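Local coordinates for RNA-dependent RNA polymerase (Dera Ghazi Khan orthonairovirus, PDB 6DX2), which carries at its start a viral OTU-type cysteine protease domain with deubiquitinase activity, while the whole L protein probably serves as an RNA-directed RNA polymerase, at residues C42-E53 / L144-Q155. Sequence-based numbering, arbitrary orientation.
Sequences CFFYSVSFLLFE and LKLCQGHIEPLQ
Helix-on-sheet packing joins one side of helix 42-52, with Cys42, Phe43, Ser46 and Leu50, to Leu144, Ile151, Pro153 and Gln155 of the beta hairpin 144-155. The helix runs nearly parallel to strand 150-155, their axes 11° apart and 7.1 Å at closest approach. At the first turn of the helix, Ile151 lies alongside Phe43 and brings CD1 to the ring edge, 3.5 Å from Phe43 CD1. Leu144 crosses Phe43 at about a right angle and brings CD1 to Phe43 CE1, while its CD2 meets Ser46 CB and Leu50 CD1. Ser46 OG, beside its own backbone N (chi1 -70°), donates to Cys42 O at 2.8 Å. That carbonyl also accepts a bond from Ser46 N, which arrives from the opposite face of its plane; the two donors grip it, and Ser46 OG is held 3.3 Å from Pro153 CD. One turn on, Leu50 sets CG 3.7 Å from Pro153 CB and passes CD2 along Gln155 CG; the Phe49 ring crosses Pro153 at about a right angle, its CD2 nearest Pro153 CG. The far end is polar: Gln155 NE2 donates to the syn side of Glu53 OE1 (3.2 Å), almost in its own amide plane. A water bridges the same NE2 to Leu50 O, tying the helix C-terminus to the strand. Behind the helix, helices 58-71 and 102-112 continue the core through Val47. At the other end, Cys42 SG, placed between backbone N and carbonyl carbon (chi1 59°), accepts a weak hydrogen bond from Ile151 N and stands 4.7 Å from His150 CD2. A cysteine opening a helix just after Asn41, beside a histidine starting the neighbouring strand, is the active-site layout of OTU proteases; Cys42 and His150 are thus probably the nucleophile and its histidine partner.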
loop_
_atom_site.group_PDB
_atom_site.type_symbol
_atom_site.label_atom_id
_atom_site.label_comp_id
_atom_site.label_asym_id
_atom_site.label_seq_id
_atom_site.Cartn_x
_atom_site.Cartn_y
_atom_site.Cartn_z
ATOM N N CYS A 42 -8.482 -6.277 -4.479
ATOM C CA CYS A 42 -8.386 -4.860 -4.829
ATOM C C CYS A 42 -7.039 -4.220 -4.446
ATOM O O CYS A 42 -6.608 -3.318 -5.167
ATOM C CB CYS A 42 -9.531 -4.062 -4.205
ATOM S SG CYS A 42 -9.598 -4.148 -2.399
ATOM N N PHE A 43 -6.356 -4.668 -3.371
ATOM C CA PHE A 43 -5.053 -4.111 -3.047
ATOM C C PHE A 43 -4.110 -4.378 -4.204
ATOM O O PHE A 43 -3.419 -3.467 -4.675
ATOM C CB PHE A 43 -4.531 -4.736 -1.742
ATOM C CG PHE A 43 -3.128 -4.329 -1.407
ATOM C CD1 PHE A 43 -2.904 -3.268 -0.539
ATOM C CD2 PHE A 43 -2.051 -4.957 -2.011
ATOM C CE1 PHE A 43 -1.597 -2.862 -0.242
ATOM C CE2 PHE A 43 -0.720 -4.539 -1.734
ATOM C CZ PHE A 43 -0.521 -3.484 -0.828
ATOM N N PHE A 44 -4.192 -5.594 -4.760
ATOM C CA PHE A 44 -3.303 -6.016 -5.826
ATOM C C PHE A 44 -3.720 -5.432 -7.153
ATOM O O PHE A 44 -2.860 -5.109 -7.954
ATOM C CB PHE A 44 -3.237 -7.563 -5.849
ATOM C CG PHE A 44 -2.849 -8.145 -4.462
ATOM C CD1 PHE A 44 -1.519 -8.074 -3.996
ATOM C CD2 PHE A 44 -3.864 -8.583 -3.589
ATOM C CE1 PHE A 44 -1.204 -8.565 -2.714
ATOM C CE2 PHE A 44 -3.580 -9.031 -2.328
ATOM C CZ PHE A 44 -2.257 -9.010 -1.870
ATOM N N TYR A 45 -5.027 -5.274 -7.394
ATOM C CA TYR A 45 -5.477 -4.529 -8.576
ATOM C C TYR A 45 -4.923 -3.122 -8.533
ATOM O O TYR A 45 -4.514 -2.568 -9.565
ATOM C CB TYR A 45 -6.986 -4.403 -8.611
ATOM C CG TYR A 45 -7.767 -5.696 -8.825
ATOM C CD1 TYR A 45 -7.135 -6.859 -9.336
ATOM C CD2 TYR A 45 -9.077 -5.783 -8.370
ATOM C CE1 TYR A 45 -7.885 -8.075 -9.501
ATOM C CE2 TYR A 45 -9.787 -6.968 -8.476
ATOM C CZ TYR A 45 -9.192 -8.098 -9.036
ATOM O OH TYR A 45 -9.918 -9.266 -9.139
ATOM N N SER A 46 -4.967 -2.512 -7.342
ATOM C CA SER A 46 -4.603 -1.113 -7.217
ATOM C C SER A 46 -3.124 -0.915 -7.482
ATOM O O SER A 46 -2.738 0.034 -8.202
ATOM C CB SER A 46 -4.989 -0.615 -5.837
ATOM O OG SER A 46 -6.397 -0.537 -5.711
ATOM N N VAL A 47 -2.289 -1.757 -6.868
ATOM C CA VAL A 47 -0.846 -1.675 -7.095
ATOM C C VAL A 47 -0.530 -1.950 -8.558
ATOM O O VAL A 47 0.251 -1.219 -9.183
ATOM C CB VAL A 47 -0.121 -2.659 -6.171
ATOM C CG1 VAL A 47 1.352 -2.825 -6.633
ATOM C CG2 VAL A 47 -0.230 -2.088 -4.780
ATOM N N SER A 48 -1.208 -2.956 -9.161
ATOM C CA SER A 48 -0.963 -3.225 -10.566
ATOM C C SER A 48 -1.351 -2.002 -11.416
ATOM O O SER A 48 -0.643 -1.634 -12.357
ATOM C CB SER A 48 -1.756 -4.460 -11.023
ATOM O OG SER A 48 -1.493 -4.798 -12.383
ATOM N N PHE A 49 -2.485 -1.372 -11.099
ATOM C CA PHE A 49 -2.888 -0.204 -11.883
ATOM C C PHE A 49 -1.815 0.872 -11.851
ATOM O O PHE A 49 -1.517 1.487 -12.893
ATOM C CB PHE A 49 -4.200 0.394 -11.366
ATOM C CG PHE A 49 -4.678 1.557 -12.244
ATOM C CD1 PHE A 49 -5.223 1.309 -13.483
ATOM C CD2 PHE A 49 -4.444 2.866 -11.857
ATOM C CE1 PHE A 49 -5.649 2.369 -14.329
ATOM C CE2 PHE A 49 -4.842 3.920 -12.688
ATOM C CZ PHE A 49 -5.445 3.652 -13.917
ATOM N N LEU A 50 -1.259 1.122 -10.663
ATOM C CA LEU A 50 -0.277 2.195 -10.519
ATOM C C LEU A 50 1.056 1.848 -11.155
ATOM O O LEU A 50 1.761 2.765 -11.621
ATOM C CB LEU A 50 -0.103 2.545 -9.058
ATOM C CG LEU A 50 -1.350 3.229 -8.478
ATOM C CD1 LEU A 50 -1.189 3.379 -7.004
ATOM C CD2 LEU A 50 -1.604 4.639 -9.109
ATOM N N LEU A 51 1.437 0.571 -11.189
ATOM C CA LEU A 51 2.723 0.221 -11.802
ATOM C C LEU A 51 2.627 0.046 -13.314
ATOM O O LEU A 51 3.560 0.427 -14.030
ATOM C CB LEU A 51 3.280 -1.053 -11.200
ATOM C CG LEU A 51 3.550 -0.978 -9.722
ATOM C CD1 LEU A 51 3.936 -2.375 -9.221
ATOM C CD2 LEU A 51 4.743 0.025 -9.417
ATOM N N PHE A 52 1.508 -0.477 -13.832
ATOM C CA PHE A 52 1.394 -0.888 -15.221
ATOM C C PHE A 52 0.274 -0.212 -16.003
ATOM O O PHE A 52 0.162 -0.472 -17.204
ATOM C CB PHE A 52 1.162 -2.417 -15.314
ATOM C CG PHE A 52 2.274 -3.231 -14.677
ATOM C CD1 PHE A 52 3.448 -3.472 -15.364
ATOM C CD2 PHE A 52 2.157 -3.720 -13.392
ATOM C CE1 PHE A 52 4.490 -4.191 -14.745
ATOM C CE2 PHE A 52 3.201 -4.467 -12.780
ATOM C CZ PHE A 52 4.341 -4.676 -13.454
ATOM N N GLU A 53 -0.583 0.595 -15.363
ATOM C CA GLU A 53 -1.786 1.158 -15.984
ATOM C C GLU A 53 -2.682 0.053 -16.509
ATOM O O GLU A 53 -3.367 0.199 -17.522
ATOM C CB GLU A 53 -1.441 2.170 -17.094
ATOM C CG GLU A 53 -0.658 3.386 -16.590
ATOM C CD GLU A 53 -1.512 4.447 -15.844
ATOM O OE1 GLU A 53 -0.926 5.179 -15.014
ATOM O OE2 GLU A 53 -2.736 4.579 -16.079
ATOM N N LEU A 144 -2.378 4.774 -2.097
ATOM C CA LEU A 144 -3.569 3.927 -2.035
ATOM C C LEU A 144 -4.548 4.549 -1.077
ATOM O O LEU A 144 -4.150 4.957 0.027
ATOM C CB LEU A 144 -3.177 2.506 -1.514
ATOM C CG LEU A 144 -2.163 1.780 -2.405
ATOM C CD1 LEU A 144 -1.907 0.416 -1.792
ATOM C CD2 LEU A 144 -2.671 1.608 -3.867
ATOM N N LYS A 145 -5.808 4.595 -1.493
ATOM C CA LYS A 145 -6.880 5.072 -0.653
ATOM C C LYS A 145 -7.567 3.884 -0.032
ATOM O O LYS A 145 -8.081 3.007 -0.745
ATOM C CB LYS A 145 -7.880 5.897 -1.450
ATOM C CG LYS A 145 -8.995 6.519 -0.608
ATOM C CD LYS A 145 -9.916 7.400 -1.485
ATOM C CE LYS A 145 -10.940 6.545 -2.197
ATOM N NZ LYS A 145 -11.682 7.336 -3.217
ATOM N N LEU A 146 -7.642 3.886 1.290
ATOM C CA LEU A 146 -8.368 2.851 2.026
ATOM C C LEU A 146 -9.624 3.480 2.548
ATOM O O LEU A 146 -9.567 4.340 3.432
ATOM C CB LEU A 146 -7.487 2.373 3.186
ATOM C CG LEU A 146 -6.415 1.361 2.823
ATOM C CD1 LEU A 146 -5.469 1.805 1.711
ATOM C CD2 LEU A 146 -5.607 1.063 4.105
ATOM N N CYS A 147 -10.757 3.043 2.030
ATOM C CA CYS A 147 -12.009 3.704 2.382
ATOM C C CYS A 147 -13.101 2.651 2.431
ATOM O O CYS A 147 -13.280 1.916 1.463
ATOM C CB CYS A 147 -12.333 4.812 1.372
ATOM S SG CYS A 147 -13.718 5.879 1.907
ATOM N N GLN A 148 -13.783 2.552 3.567
ATOM C CA GLN A 148 -14.927 1.654 3.715
ATOM C C GLN A 148 -14.586 0.230 3.274
ATOM O O GLN A 148 -15.362 -0.452 2.599
ATOM C CB GLN A 148 -16.127 2.205 2.959
ATOM C CG GLN A 148 -16.697 3.430 3.637
ATOM C CD GLN A 148 -17.138 3.137 5.064
ATOM O OE1 GLN A 148 -16.826 3.884 5.993
ATOM N NE2 GLN A 148 -17.869 2.041 5.243
ATOM N N GLY A 149 -13.408 -0.220 3.664
ATOM C CA GLY A 149 -12.999 -1.576 3.410
ATOM C C GLY A 149 -12.473 -1.851 2.022
ATOM O O GLY A 149 -12.072 -2.985 1.753
ATOM N N HIS A 150 -12.437 -0.863 1.134
ATOM C CA HIS A 150 -11.910 -1.098 -0.194
ATOM C C HIS A 150 -10.682 -0.234 -0.425
ATOM O O HIS A 150 -10.432 0.734 0.289
ATOM C CB HIS A 150 -13.001 -0.844 -1.256
ATOM C CG HIS A 150 -14.094 -1.870 -1.216
ATOM N ND1 HIS A 150 -15.307 -1.643 -0.598
ATOM C CD2 HIS A 150 -14.149 -3.139 -1.699
ATOM C CE1 HIS A 150 -16.066 -2.720 -0.714
ATOM N NE2 HIS A 150 -15.388 -3.641 -1.378
ATOM N N ILE A 151 -9.839 -0.690 -1.334
ATOM C CA ILE A 151 -8.626 0.001 -1.699
ATOM C C ILE A 151 -8.784 0.438 -3.132
ATOM O O ILE A 151 -9.231 -0.343 -3.992
ATOM C CB ILE A 151 -7.378 -0.882 -1.515
ATOM C CG1 ILE A 151 -7.187 -1.154 -0.034
ATOM C CG2 ILE A 151 -6.122 -0.244 -2.188
ATOM C CD1 ILE A 151 -5.959 -1.860 0.253
ATOM N N GLU A 152 -8.451 1.703 -3.383
ATOM C CA GLU A 152 -8.417 2.252 -4.724
ATOM C C GLU A 152 -7.085 2.956 -4.959
ATOM O O GLU A 152 -6.484 3.514 -4.031
ATOM C CB GLU A 152 -9.573 3.236 -4.933
ATOM C CG GLU A 152 -10.935 2.696 -4.445
ATOM C CD GLU A 152 -11.467 1.493 -5.243
ATOM O OE1 GLU A 152 -10.993 1.278 -6.383
ATOM O OE2 GLU A 152 -12.385 0.780 -4.728
ATOM N N PRO A 153 -6.573 2.910 -6.171
ATOM C CA PRO A 153 -5.372 3.706 -6.490
ATOM C C PRO A 153 -5.677 5.205 -6.531
ATOM O O PRO A 153 -6.757 5.613 -6.935
ATOM C CB PRO A 153 -4.975 3.177 -7.882
ATOM C CG PRO A 153 -6.156 2.469 -8.409
ATOM C CD PRO A 153 -7.151 2.236 -7.346
ATOM N N LEU A 154 -4.698 6.021 -6.139
ATOM C CA LEU A 154 -4.747 7.474 -6.294
ATOM C C LEU A 154 -3.636 7.899 -7.236
ATOM O O LEU A 154 -2.560 7.327 -7.197
ATOM C CB LEU A 154 -4.517 8.156 -4.929
ATOM C CG LEU A 154 -5.613 7.804 -3.889
ATOM C CD1 LEU A 154 -5.024 8.286 -2.514
ATOM C CD2 LEU A 154 -6.917 8.500 -4.299
ATOM N N GLN A 155 -3.855 8.964 -8.024
ATOM C CA GLN A 155 -2.747 9.606 -8.746
ATOM C C GLN A 155 -2.760 11.096 -8.485
ATOM O O GLN A 155 -3.831 11.695 -8.342
ATOM C CB GLN A 155 -2.870 9.311 -10.256
ATOM C CG GLN A 155 -2.782 7.785 -10.487
ATOM C CD GLN A 155 -2.750 7.369 -11.936
ATOM O OE1 GLN A 155 -3.714 7.578 -12.686
ATOM N NE2 GLN A 155 -1.649 6.728 -12.335
HETATM O O HOH W 1 1.061 5.543 -11.329
#